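Local structure of c-di-GMP synthase (Capnocytophaga granulosa, 6WT9) at residues A[14-19]-A[256-261]; A[50-55]-A[89-94]; A[148-153]-A[213-218]; A[72-77]-A[154-159]. The protein synthesises 3',3'-c-di-GMP from two GTP molecules as the second messenger of a CBASS system that defends bacteria against phage by abortive infection. One frame throughout, in Å; residues are numbered along the deposited sequence.

Contact 1: A[14-19]-A[256-261]; sequences QNRSNP and LKADSD
Arg16 and Ala258 hold the closest approach of the two backbones, yet their CA atoms are 10.0 Å apart, so one long side chain has to bridge the distance. The contact, in the helical part of this CD-NTase, is a salt bridge from the last turn of helix 6-17 to the region where helix 245-259 runs out. Arg16 reaches out with its first two side-chain torsions extended (chi1 175°) and bends at chi3, which carries the guanidinium to the carboxylate of Asp259, whose side chain comes from the opposite direction. Arg16 NH2 meets Asp259 OD1 at 2.5 Å, a short distance, almost in the guanidinium plane; Asp259 OD1 is met from above the carboxylate plane, 40° out of it. Alongside it, Arg16 NH1 gives a weak bond to Asp259 OD2 at 3.3 Å. The two flat groups are turned 39° against each other, so the grip is twisted and its second point is weak. Both polar ends have further partners: Arg16 NH1 also bonds Asn255 OD1, and Asp259 OD2 is bonded to the hydroxyl of Tyr44 on helix 40-49. These bonds probably limit rotation of both groups, although the contact lies at the protein surface. Ala258 adds the apolar part, its methyl lying over one guanidinium face near the rim, with CB 3.8 Å from Arg16 NH2.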
loop_
_atom_site.group_PDB
_atom_site.type_symbol
_atom_site.label_atom_id
_atom_site.label_comp_id
_atom_site.label_asym_id
_atom_site.label_seq_id
_atom_site.Cartn_x
_atom_site.Cartn_y
_atom_site.Cartn_z
ATOM N N GLN A 14 7.320 0.717 -16.630
ATOM C CA GLN A 14 8.180 1.892 -16.519
ATOM C C GLN A 14 7.355 3.167 -16.409
ATOM O O GLN A 14 7.685 4.064 -15.624
ATOM C CB GLN A 14 9.128 1.971 -17.717
ATOM C CG GLN A 14 10.310 1.009 -17.660
ATOM C CD GLN A 14 11.195 1.104 -18.891
ATOM O OE1 GLN A 14 10.709 1.089 -20.020
ATOM N NE2 GLN A 14 12.501 1.211 -18.676
ATOM N N ASN A 15 6.276 3.266 -17.188
ATOM C CA ASN A 15 5.411 4.436 -17.122
ATOM C C ASN A 15 4.607 4.486 -15.831
ATOM O O ASN A 15 4.209 5.575 -15.403
ATOM C CB ASN A 15 4.469 4.460 -18.327
ATOM C CG ASN A 15 5.210 4.606 -19.643
ATOM O OD1 ASN A 15 6.259 5.248 -19.711
ATOM N ND2 ASN A 15 4.667 4.013 -20.697
ATOM N N ARG A 16 4.362 3.339 -15.198
ATOM C CA ARG A 16 3.635 3.328 -13.935
ATOM C C ARG A 16 4.523 3.777 -12.780
ATOM O O ARG A 16 4.137 4.649 -11.994
ATOM C CB ARG A 16 3.071 1.931 -13.673
ATOM C CG ARG A 16 2.386 1.766 -12.326
ATOM C CD ARG A 16 2.013 0.309 -12.095
ATOM N NE ARG A 16 1.118 -0.182 -13.139
ATOM C CZ ARG A 16 1.105 -1.434 -13.587
ATOM N NH1 ARG A 16 1.949 -2.332 -13.089
ATOM N NH2 ARG A 16 0.253 -1.784 -14.543
ATOM N N SER A 17 5.720 3.196 -12.665
ATOM C CA SER A 17 6.612 3.526 -11.560
ATOM C C SER A 17 7.455 4.766 -11.827
ATOM O O SER A 17 7.895 5.415 -10.872
ATOM C CB SER A 17 7.531 2.339 -11.249
ATOM O OG SER A 17 8.320 1.983 -12.372
ATOM N N ASN A 18 7.687 5.110 -13.092
ATOM C CA ASN A 18 8.501 6.262 -13.475
ATOM C C ASN A 18 7.764 7.033 -14.564
ATOM O O ASN A 18 8.189 7.055 -15.725
ATOM C CB ASN A 18 9.885 5.804 -13.944
ATOM C CG ASN A 18 10.821 6.958 -14.252
ATOM O OD1 ASN A 18 10.506 8.120 -13.995
ATOM N ND2 ASN A 18 11.983 6.637 -14.806
ATOM N N PRO A 19 6.643 7.676 -14.219
ATOM C CA PRO A 19 5.830 8.325 -15.260
ATOM C C PRO A 19 6.507 9.520 -15.904
ATOM O O PRO A 19 6.241 9.808 -17.078
ATOM C CB PRO A 19 4.559 8.737 -14.505
ATOM C CG PRO A 19 5.009 8.913 -13.096
ATOM C CD PRO A 19 6.068 7.863 -12.876
ATOM N N LEU A 256 1.211 -7.539 -10.351
ATOM C CA LEU A 256 0.471 -8.589 -11.045
ATOM C C LEU A 256 -1.028 -8.327 -11.004
ATOM O O LEU A 256 -1.745 -8.661 -11.955
ATOM C CB LEU A 256 0.779 -9.958 -10.439
ATOM C CG LEU A 256 2.191 -10.514 -10.612
ATOM C CD1 LEU A 256 2.196 -11.997 -10.286
ATOM C CD2 LEU A 256 2.709 -10.267 -12.018
ATOM N N LYS A 257 -1.516 -7.731 -9.914
ATOM C CA LYS A 257 -2.925 -7.365 -9.831
ATOM C C LYS A 257 -3.272 -6.282 -10.846
ATOM O O LYS A 257 -4.288 -6.373 -11.546
ATOM C CB LYS A 257 -3.252 -6.903 -8.411
ATOM C CG LYS A 257 -4.604 -6.232 -8.258
ATOM C CD LYS A 257 -4.760 -5.657 -6.859
ATOM C CE LYS A 257 -6.038 -4.845 -6.729
ATOM N NZ LYS A 257 -6.189 -4.283 -5.359
ATOM N N ALA A 258 -2.431 -5.250 -10.947
ATOM C CA ALA A 258 -2.715 -4.145 -11.856
ATOM C C ALA A 258 -2.599 -4.562 -13.317
ATOM O O ALA A 258 -3.256 -3.971 -14.182
ATOM C CB ALA A 258 -1.779 -2.972 -11.568
ATOM N N ASP A 259 -1.778 -5.567 -13.612
ATOM C CA ASP A 259 -1.551 -6.004 -14.983
ATOM C C ASP A 259 -2.403 -7.202 -15.380
ATOM O O ASP A 259 -2.305 -7.661 -16.523
ATOM C CB ASP A 259 -0.071 -6.332 -15.194
ATOM C CG ASP A 259 0.793 -5.091 -15.251
ATOM O OD1 ASP A 259 0.281 -4.038 -15.680
ATOM O OD2 ASP A 259 1.981 -5.164 -14.870
ATOM N N SER A 260 -3.233 -7.715 -14.478
ATOM C CA SER A 260 -4.069 -8.863 -14.790
ATOM C C SER A 260 -5.304 -8.431 -15.568
ATOM O O SER A 260 -5.935 -7.421 -15.247
ATOM C CB SER A 260 -4.488 -9.581 -13.506
ATOM O OG SER A 260 -5.348 -10.670 -13.787
ATOM N N ASP A 261 -5.647 -9.204 -16.601
ATOM C CA ASP A 261 -6.894 -8.961 -17.316
ATOM C C ASP A 261 -8.112 -9.431 -16.536
ATOM O O ASP A 261 -9.241 -9.126 -16.938
ATOM C CB ASP A 261 -6.860 -9.631 -18.689
ATOM C CG ASP A 261 -6.212 -8.758 -19.745
ATOM O OD1 ASP A 261 -6.343 -7.519 -19.653
ATOM O OD2 ASP A 261 -5.573 -9.309 -20.666
#

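Contact 2: A[50-55]-A[89-94]; sequences NGVSPE and NTHIKG
Val52 points its side chain into the loop 89-94, which in this nucleotidyltransferase fold joins the short helix 85-88 to strand 98-104, whose start overlaps the Asp-x-Asp signature. At the root of the branch, Val52 CB is 3.5 Å from His91 NE2, the two side chains crossing at about a right angle. One methyl, Val52 CG1, lies opposite the backbone N (chi1 170°) and reaches 4.0 Å from Gly94 CA, also brushing His91 NE2. The other, Val52 CG2, sits beside the backbone N and comes to 3.4 Å from His91 O, then onto the carbonyl carbon of Ile92. The two methyls thus touch the loop backbone from His91 to Gly94. The imidazole has its polar partner in helix 54-71, where His91 NE2 bonds Thr57 OG1. Ser53 is the N-cap of that helix, its OG accepting from Glu55 N. Asn89 ends helix 85-88 in a Schellman motif, and its side chain meets the backbone of Val52 through water. One water accepts from Val52 N and lies over a face of the His91 ring; His91 O, 2.6 Å away, and Asn89 OD1 are both in reach of its protons. A second water links the backbone carbonyl to the same amide, standing 2.6 Å from Val52 O and 2.6 Å from Asn89 OD1.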
loop_
_atom_site.group_PDB
_atom_site.type_symbol
_atom_site.label_atom_id
_atom_site.label_comp_id
_atom_site.label_asym_id
_atom_site.label_seq_id
_atom_site.Cartn_x
_atom_site.Cartn_y
_atom_site.Cartn_z
ATOM N N ASN A 50 10.912 -3.816 -7.677
ATOM C CA ASN A 50 11.719 -2.652 -7.350
ATOM C C ASN A 50 10.874 -1.592 -6.653
ATOM O O ASN A 50 9.703 -1.387 -6.983
ATOM C CB ASN A 50 12.349 -2.077 -8.618
ATOM C CG ASN A 50 13.657 -1.354 -8.347
ATOM O OD1 ASN A 50 13.705 -0.125 -8.309
ATOM N ND2 ASN A 50 14.726 -2.117 -8.163
ATOM N N GLY A 51 11.472 -0.919 -5.677
ATOM C CA GLY A 51 10.786 0.176 -5.026
ATOM C C GLY A 51 10.709 1.398 -5.922
ATOM O O GLY A 51 11.610 1.677 -6.712
ATOM N N VAL A 52 9.592 2.121 -5.811
ATOM C CA VAL A 52 9.479 3.406 -6.487
ATOM C C VAL A 52 10.615 4.301 -6.018
ATOM O O VAL A 52 10.965 4.322 -4.830
ATOM C CB VAL A 52 8.105 4.045 -6.212
ATOM C CG1 VAL A 52 8.064 5.483 -6.712
ATOM C CG2 VAL A 52 6.999 3.229 -6.861
ATOM N N SER A 53 11.220 5.019 -6.957
ATOM C CA SER A 53 12.351 5.873 -6.623
ATOM C C SER A 53 11.939 6.907 -5.578
ATOM O O SER A 53 10.818 7.428 -5.627
ATOM C CB SER A 53 12.881 6.574 -7.873
ATOM O OG SER A 53 13.793 7.605 -7.534
ATOM N N PRO A 54 12.809 7.222 -4.616
ATOM C CA PRO A 54 12.461 8.252 -3.623
ATOM C C PRO A 54 12.225 9.622 -4.231
ATOM O O PRO A 54 11.642 10.485 -3.563
ATOM C CB PRO A 54 13.672 8.257 -2.678
ATOM C CG PRO A 54 14.787 7.662 -3.477
ATOM C CD PRO A 54 14.148 6.653 -4.383
ATOM N N GLU A 55 12.660 9.848 -5.473
ATOM C CA GLU A 55 12.336 11.091 -6.167
ATOM C C GLU A 55 10.831 11.321 -6.206
ATOM O O GLU A 55 10.356 12.436 -5.959
ATOM C CB GLU A 55 12.909 11.056 -7.585
ATOM C CG GLU A 55 12.692 12.327 -8.387
ATOM C CD GLU A 55 13.832 13.315 -8.239
ATOM O OE1 GLU A 55 14.664 13.134 -7.324
ATOM O OE2 GLU A 55 13.900 14.268 -9.043
ATOM N N ASN A 89 6.608 2.039 1.711
ATOM C CA ASN A 89 7.354 1.956 0.455
ATOM C C ASN A 89 6.959 0.711 -0.338
ATOM O O ASN A 89 7.781 0.076 -1.002
ATOM C CB ASN A 89 8.863 1.999 0.712
ATOM C CG ASN A 89 9.663 2.292 -0.543
ATOM O OD1 ASN A 89 9.160 2.906 -1.486
ATOM N ND2 ASN A 89 10.915 1.850 -0.564
ATOM N N THR A 90 5.679 0.350 -0.254
ATOM C CA THR A 90 5.119 -0.755 -1.021
ATOM C C THR A 90 4.227 -0.272 -2.155
ATOM O O THR A 90 3.587 -1.092 -2.821
ATOM C CB THR A 90 4.336 -1.702 -0.109
ATOM O OG1 THR A 90 3.328 -0.965 0.593
ATOM C CG2 THR A 90 5.266 -2.371 0.895
ATOM N N HIS A 91 4.162 1.036 -2.381
ATOM C CA HIS A 91 3.421 1.562 -3.514
ATOM C C HIS A 91 4.138 1.218 -4.814
ATOM O O HIS A 91 5.363 1.068 -4.853
ATOM C CB HIS A 91 3.235 3.078 -3.383
ATOM C CG HIS A 91 4.516 3.846 -3.248
ATOM N ND1 HIS A 91 5.399 3.649 -2.208
ATOM C CD2 HIS A 91 5.049 4.829 -4.011
ATOM C CE1 HIS A 91 6.427 4.468 -2.344
ATOM N NE2 HIS A 91 6.237 5.198 -3.428
ATOM N N ILE A 92 3.355 1.076 -5.881
ATOM C CA ILE A 92 3.878 0.670 -7.181
ATOM C C ILE A 92 3.769 1.762 -8.231
ATOM O O ILE A 92 4.306 1.587 -9.337
ATOM C CB ILE A 92 3.191 -0.615 -7.690
ATOM C CG1 ILE A 92 1.680 -0.402 -7.804
ATOM C CG2 ILE A 92 3.494 -1.785 -6.769
ATOM C CD1 ILE A 92 0.939 -1.599 -8.348
ATOM N N LYS A 93 3.096 2.871 -7.939
ATOM C CA LYS A 93 2.955 3.973 -8.880
ATOM C C LYS A 93 3.819 5.146 -8.443
ATOM O O LYS A 93 3.872 5.482 -7.256
ATOM C CB LYS A 93 1.499 4.426 -8.993
ATOM C CG LYS A 93 0.512 3.316 -9.313
ATOM C CD LYS A 93 -0.819 3.893 -9.772
ATOM C CE LYS A 93 -1.286 5.010 -8.853
ATOM N NZ LYS A 93 -2.504 5.693 -9.374
ATOM N N GLY A 94 4.497 5.766 -9.410
ATOM C CA GLY A 94 5.263 6.964 -9.106
ATOM C C GLY A 94 4.386 8.098 -8.611
ATOM O O GLY A 94 4.782 8.865 -7.732
HETATM O O HOH W 1 7.674 1.418 -3.713
HETATM O O HOH W 2 10.459 4.936 -2.357
#

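Contact 3: A[148-153]-A[213-218]; sequences NDLKNN and QIYNKR
Tyr215 lays one face of its ring against the backbone of helix 147-164, over the peptide that joins Leu150 to Lys151. The carbonyl carbon of Leu150 stands 4.1 Å above the ring plane, over its centre, while Lys151 N is 3.9 Å above it and displaced toward the rim. With CG swung opposite the backbone N (chi1 173°), the tyrosine leaves its strand toward the helix and runs alongside Leu150, the two side chains heading opposite ways. Leu150 CB touches the near end of the ring, 3.6 Å from Tyr215 CD1, and Leu150 CD1 reaches back to Tyr215 CB. At the far end, Lys151 CB lies 3.3 Å from Tyr215 OH; from there the extended lysine chain runs on past the hydroxyl. The phenol hydroxyl is bonded to Asn220 OD1. This is helix-on-sheet packing in the alpha/beta nucleotidyltransferase core: strand 212-216 lies between strands 185-194 and 221-226, and the helix packs on this part of the sheet, Leu150 also touching Asn193 of strand 185-194, Ile222 of strand 221-226 and Ser104 of strand 98-104. The opposite face of the tyrosine ring is met by Lys217 N, 3.8 Å above the plane, as the chain folds back behind it. That turn is held by Asn216 OD1, which accepts from Arg218 NE at 3.2 Å, from Ser219 N and, weakly, from Arg218 N. The Arg218 NE donor is tilted 24° from the carbonyl plane of Asn216.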
loop_
_atom_site.group_PDB
_atom_site.type_symbol
_atom_site.label_atom_id
_atom_site.label_comp_id
_atom_site.label_asym_id
_atom_site.label_seq_id
_atom_site.Cartn_x
_atom_site.Cartn_y
_atom_site.Cartn_z
ATOM N N ASN A 148 -18.724 15.277 18.251
ATOM C CA ASN A 148 -18.834 16.687 17.890
ATOM C C ASN A 148 -17.469 17.313 17.633
ATOM O O ASN A 148 -17.335 18.170 16.750
ATOM C CB ASN A 148 -19.577 17.453 18.984
ATOM C CG ASN A 148 -21.017 17.743 18.611
ATOM O OD1 ASN A 148 -21.325 17.954 17.440
ATOM N ND2 ASN A 148 -21.906 17.751 19.600
ATOM N N ASP A 149 -16.449 16.903 18.391
ATOM C CA ASP A 149 -15.097 17.382 18.123
ATOM C C ASP A 149 -14.608 16.915 16.757
ATOM O O ASP A 149 -13.911 17.658 16.054
ATOM C CB ASP A 149 -14.147 16.914 19.226
ATOM C CG ASP A 149 -12.780 17.568 19.133
ATOM O OD1 ASP A 149 -12.707 18.813 19.222
ATOM O OD2 ASP A 149 -11.777 16.842 18.975
ATOM N N LEU A 150 -14.967 15.692 16.361
ATOM C CA LEU A 150 -14.578 15.187 15.046
ATOM C C LEU A 150 -15.393 15.838 13.935
ATOM O O LEU A 150 -14.871 16.091 12.842
ATOM C CB LEU A 150 -14.735 13.667 14.998
ATOM C CG LEU A 150 -13.877 12.877 15.989
ATOM C CD1 LEU A 150 -13.934 11.394 15.683
ATOM C CD2 LEU A 150 -12.444 13.372 15.969
ATOM N N LYS A 151 -16.675 16.104 14.193
ATOM C CA LYS A 151 -17.499 16.809 13.217
ATOM C C LYS A 151 -16.965 18.213 12.958
ATOM O O LYS A 151 -16.955 18.683 11.813
ATOM C CB LYS A 151 -18.946 16.860 13.705
ATOM C CG LYS A 151 -19.894 17.653 12.826
ATOM C CD LYS A 151 -21.287 17.683 13.438
ATOM C CE LYS A 151 -22.212 18.612 12.676
ATOM N NZ LYS A 151 -23.610 18.534 13.182
ATOM N N ASN A 152 -16.505 18.892 14.012
ATOM C CA ASN A 152 -15.941 20.231 13.852
ATOM C C ASN A 152 -14.668 20.195 13.014
ATOM O O ASN A 152 -14.492 21.005 12.095
ATOM C CB ASN A 152 -15.675 20.848 15.227
ATOM C CG ASN A 152 -14.959 22.185 15.142
ATOM O OD1 ASN A 152 -15.502 23.161 14.627
ATOM N ND2 ASN A 152 -13.737 22.236 15.662
ATOM N N ASN A 153 -13.766 19.257 13.317
ATOM C CA ASN A 153 -12.532 19.136 12.546
ATOM C C ASN A 153 -12.809 18.802 11.087
ATOM O O ASN A 153 -12.077 19.254 10.200
ATOM C CB ASN A 153 -11.620 18.077 13.166
ATOM C CG ASN A 153 -10.995 18.538 14.467
ATOM O OD1 ASN A 153 -10.894 19.738 14.727
ATOM N ND2 ASN A 153 -10.567 17.588 15.291
ATOM N N GLN A 213 -10.226 5.368 15.391
ATOM C CA GLN A 213 -11.616 5.231 14.976
ATOM C C GLN A 213 -11.924 6.340 13.982
ATOM O O GLN A 213 -11.859 7.524 14.330
ATOM C CB GLN A 213 -12.556 5.291 16.183
ATOM C CG GLN A 213 -12.291 4.188 17.203
ATOM C CD GLN A 213 -13.159 4.300 18.442
ATOM O OE1 GLN A 213 -13.941 3.400 18.749
ATOM N NE2 GLN A 213 -13.017 5.403 19.166
ATOM N N ILE A 214 -12.250 5.957 12.752
ATOM C CA ILE A 214 -12.463 6.915 11.675
ATOM C C ILE A 214 -13.807 7.601 11.862
ATOM O O ILE A 214 -14.816 6.952 12.165
ATOM C CB ILE A 214 -12.383 6.212 10.310
ATOM C CG1 ILE A 214 -11.073 5.428 10.191
ATOM C CG2 ILE A 214 -12.523 7.219 9.175
ATOM C CD1 ILE A 214 -9.834 6.279 10.352
ATOM N N TYR A 215 -13.829 8.918 11.681
ATOM C CA TYR A 215 -15.076 9.663 11.767
ATOM C C TYR A 215 -15.883 9.477 10.489
ATOM O O TYR A 215 -15.348 9.590 9.381
ATOM C CB TYR A 215 -14.811 11.145 12.008
ATOM C CG TYR A 215 -16.066 11.981 11.941
ATOM C CD1 TYR A 215 -17.058 11.851 12.904
ATOM C CD2 TYR A 215 -16.266 12.893 10.913
ATOM C CE1 TYR A 215 -18.213 12.608 12.848
ATOM C CE2 TYR A 215 -17.416 13.656 10.848
ATOM C CZ TYR A 215 -18.387 13.509 11.819
ATOM O OH TYR A 215 -19.536 14.263 11.764
ATOM N N ASN A 216 -17.172 9.196 10.647
ATOM C CA ASN A 216 -18.086 8.990 9.530
ATOM C C ASN A 216 -19.051 10.169 9.490
ATOM O O ASN A 216 -19.952 10.269 10.330
ATOM C CB ASN A 216 -18.828 7.663 9.677
ATOM C CG ASN A 216 -19.547 7.252 8.409
ATOM O OD1 ASN A 216 -20.150 8.076 7.724
ATOM N ND2 ASN A 216 -19.481 5.964 8.087
ATOM N N LYS A 217 -18.856 11.059 8.514
ATOM C CA LYS A 217 -19.719 12.230 8.389
ATOM C C LYS A 217 -21.162 11.837 8.106
ATOM O O LYS A 217 -22.092 12.526 8.541
ATOM C CB LYS A 217 -19.184 13.144 7.285
ATOM C CG LYS A 217 -19.969 14.426 7.061
ATOM C CD LYS A 217 -19.389 15.200 5.886
ATOM C CE LYS A 217 -20.130 16.503 5.647
ATOM N NZ LYS A 217 -19.555 17.256 4.498
ATOM N N ARG A 218 -21.369 10.725 7.396
ATOM C CA ARG A 218 -22.717 10.326 7.010
ATOM C C ARG A 218 -23.538 9.882 8.215
ATOM O O ARG A 218 -24.715 10.242 8.336
ATOM C CB ARG A 218 -22.642 9.218 5.959
ATOM C CG ARG A 218 -23.917 8.420 5.770
ATOM C CD ARG A 218 -23.756 7.025 6.342
ATOM N NE ARG A 218 -22.421 6.489 6.089
ATOM C CZ ARG A 218 -22.054 5.891 4.962
ATOM N NH1 ARG A 218 -22.923 5.747 3.972
ATOM N NH2 ARG A 218 -20.814 5.438 4.823
#

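Contact 4: A[72-77]-A[154-159]; sequences QDILLD and RLLSEQ
The loop 72-77, which leads from helix 54-71 into strand 78-83 of the nucleotidyltransferase core, is fastened to the side of helix 147-164 by a small apolar cluster of Ile74, Leu75 and Leu156. The backbones come to 6.9 Å at the CA atoms of Ile74 and Leu156. Ile74 sends its long branch out opposite the backbone N (chi1 -167°), and the terminal methyl does the touching: Ile74 CD1 lies 3.6 Å from the carbonyl oxygen Leu156 O and 3.8 Å from Leu156 CD2. The leucine answers with both methyls, for Leu156 CD1 comes within 4.0 Å of the backbone oxygen Ile74 O. Leu75 approaches from the neighbouring position and lies antiparallel beside Leu156, with Leu75 CD2 3.7 Å from Leu156 CB. Its other methyl, Leu75 CD1, rests 3.6 Å from Ser157 OG. That hydroxyl is already bonded to Asn153 O one turn back along the helix, so the methyl packs on a polar atom that has its partner. The cluster spreads beyond the two segments: Ile74 also touches Lys160, and Leu75 reaches Asn153 on the same helix and Tyr80 on strand 78-83. Ser157 in turn meets Ile176, so helix 147-164 touches both the loop before strand 78-83 and strand 176-180 here.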
loop_
_atom_site.group_PDB
_atom_site.type_symbol
_atom_site.label_atom_id
_atom_site.label_comp_id
_atom_site.label_asym_id
_atom_site.label_seq_id
_atom_site.Cartn_x
_atom_site.Cartn_y
_atom_site.Cartn_z
ATOM N N GLN A 72 -2.921 23.230 9.933
ATOM C CA GLN A 72 -2.397 23.833 11.153
ATOM C C GLN A 72 -2.715 25.317 11.261
ATOM O O GLN A 72 -2.358 25.937 12.268
ATOM C CB GLN A 72 -0.885 23.617 11.238
ATOM C CG GLN A 72 -0.491 22.188 11.576
ATOM C CD GLN A 72 1.008 21.971 11.552
ATOM O OE1 GLN A 72 1.746 22.726 10.921
ATOM N NE2 GLN A 72 1.467 20.936 12.246
ATOM N N ASP A 73 -3.364 25.895 10.255
ATOM C CA ASP A 73 -3.837 27.269 10.308
ATOM C C ASP A 73 -5.274 27.384 10.802
ATOM O O ASP A 73 -5.782 28.503 10.906
ATOM C CB ASP A 73 -3.724 27.924 8.926
ATOM C CG ASP A 73 -2.288 28.141 8.494
ATOM O OD1 ASP A 73 -1.373 27.884 9.305
ATOM O OD2 ASP A 73 -2.072 28.571 7.339
ATOM N N ILE A 74 -5.944 26.270 11.109
ATOM C CA ILE A 74 -7.361 26.341 11.452
ATOM C C ILE A 74 -7.760 25.288 12.483
ATOM O O ILE A 74 -8.754 25.461 13.198
ATOM C CB ILE A 74 -8.226 26.230 10.180
ATOM C CG1 ILE A 74 -9.677 26.617 10.474
ATOM C CG2 ILE A 74 -8.144 24.829 9.589
ATOM C CD1 ILE A 74 -10.573 26.604 9.255
ATOM N N LEU A 75 -6.999 24.199 12.587
ATOM C CA LEU A 75 -7.366 23.090 13.460
ATOM C C LEU A 75 -6.653 23.186 14.806
ATOM O O LEU A 75 -5.481 23.569 14.877
ATOM C CB LEU A 75 -7.048 21.744 12.806
ATOM C CG LEU A 75 -7.851 21.349 11.562
ATOM C CD1 LEU A 75 -7.512 19.920 11.136
ATOM C CD2 LEU A 75 -9.346 21.500 11.803
ATOM N N LEU A 76 -7.367 22.819 15.868
ATOM C CA LEU A 76 -6.834 22.795 17.221
ATOM C C LEU A 76 -7.021 21.413 17.836
ATOM O O LEU A 76 -7.952 20.682 17.484
ATOM C CB LEU A 76 -7.517 23.841 18.113
ATOM C CG LEU A 76 -7.347 25.314 17.746
ATOM C CD1 LEU A 76 -8.106 26.193 18.730
ATOM C CD2 LEU A 76 -5.876 25.687 17.714
ATOM N N ASP A 77 -6.118 21.069 18.758
ATOM C CA ASP A 77 -6.202 19.837 19.548
ATOM C C ASP A 77 -6.177 18.593 18.660
ATOM O O ASP A 77 -6.954 17.654 18.844
ATOM C CB ASP A 77 -7.448 19.842 20.440
ATOM C CG ASP A 77 -7.594 21.122 21.237
ATOM O OD1 ASP A 77 -6.583 21.594 21.797
ATOM O OD2 ASP A 77 -8.722 21.657 21.299
ATOM N N ARG A 154 -13.853 18.017 10.819
ATOM C CA ARG A 154 -14.201 17.692 9.439
ATOM C C ARG A 154 -14.711 18.923 8.699
ATOM O O ARG A 154 -14.314 19.183 7.558
ATOM C CB ARG A 154 -15.242 16.572 9.411
ATOM C CG ARG A 154 -15.757 16.220 8.023
ATOM C CD ARG A 154 -14.626 15.798 7.101
ATOM N NE ARG A 154 -15.052 14.797 6.125
ATOM C CZ ARG A 154 -15.492 15.078 4.902
ATOM N NH1 ARG A 154 -15.571 16.335 4.498
ATOM N NH2 ARG A 154 -15.855 14.101 4.085
ATOM N N LEU A 155 -15.590 19.699 9.340
ATOM C CA LEU A 155 -16.117 20.902 8.702
ATOM C C LEU A 155 -15.038 21.966 8.538
ATOM O O LEU A 155 -14.988 22.654 7.512
ATOM C CB LEU A 155 -17.295 21.450 9.509
ATOM C CG LEU A 155 -18.570 20.605 9.507
ATOM C CD1 LEU A 155 -19.587 21.170 10.484
ATOM C CD2 LEU A 155 -19.158 20.526 8.106
ATOM N N LEU A 156 -14.163 22.118 9.535
ATOM C CA LEU A 156 -13.094 23.107 9.428
ATOM C C LEU A 156 -12.076 22.704 8.370
ATOM O O LEU A 156 -11.538 23.563 7.662
ATOM C CB LEU A 156 -12.413 23.299 10.783
ATOM C CG LEU A 156 -13.209 24.043 11.857
ATOM C CD1 LEU A 156 -12.448 24.056 13.172
ATOM C CD2 LEU A 156 -13.523 25.460 11.406
ATOM N N SER A 157 -11.794 21.405 8.254
ATOM C CA SER A 157 -10.900 20.941 7.200
ATOM C C SER A 157 -11.503 21.188 5.823
ATOM O O SER A 157 -10.783 21.524 4.878
ATOM C CB SER A 157 -10.581 19.458 7.392
ATOM O OG SER A 157 -9.981 19.224 8.657
ATOM N N GLU A 158 -12.824 21.032 5.693
ATOM C CA GLU A 158 -13.485 21.317 4.422
ATOM C C GLU A 158 -13.306 22.776 4.024
ATOM O O GLU A 158 -12.982 23.083 2.873
ATOM C CB GLU A 158 -14.971 20.977 4.509
ATOM C CG GLU A 158 -15.278 19.500 4.545
ATOM C CD GLU A 158 -16.764 19.223 4.659
ATOM O OE1 GLU A 158 -17.552 20.193 4.664
ATOM O OE2 GLU A 158 -17.144 18.037 4.745
ATOM N N GLN A 159 -13.517 23.691 4.972
ATOM C CA GLN A 159 -13.460 25.114 4.661
ATOM C C GLN A 159 -12.059 25.526 4.229
ATOM O O GLN A 159 -11.883 26.186 3.197
ATOM C CB GLN A 159 -13.913 25.928 5.873
ATOM C CG GLN A 159 -13.877 27.431 5.659
ATOM C CD GLN A 159 -14.395 28.198 6.861
ATOM O OE1 GLN A 159 -14.879 27.608 7.829
ATOM N NE2 GLN A 159 -14.297 29.522 6.806
#

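Contact 1 opens first, at the end of helix 6-17, and closes last, at the end of helix 245-259, so the other three all fall within its span. Contact 2 opens at 50-55 and is closed by 89-94, but 72-77 has opened contact 4 in between; the two cross. Helix 147-164 then opens contact 3 with 148-153 and closes contact 4 with 154-159, so these two cross as well, contact 3 closing at 213-218. Contacts 2 and 3 follow in series. Contacts 1 and 2 touch through Arg16 O and Gly94 N, joining the helical part to the loop before strand 98-104; contact 3 ties helix 147-164 to strand 212-216, contact 4 to the loop before strand 78-83.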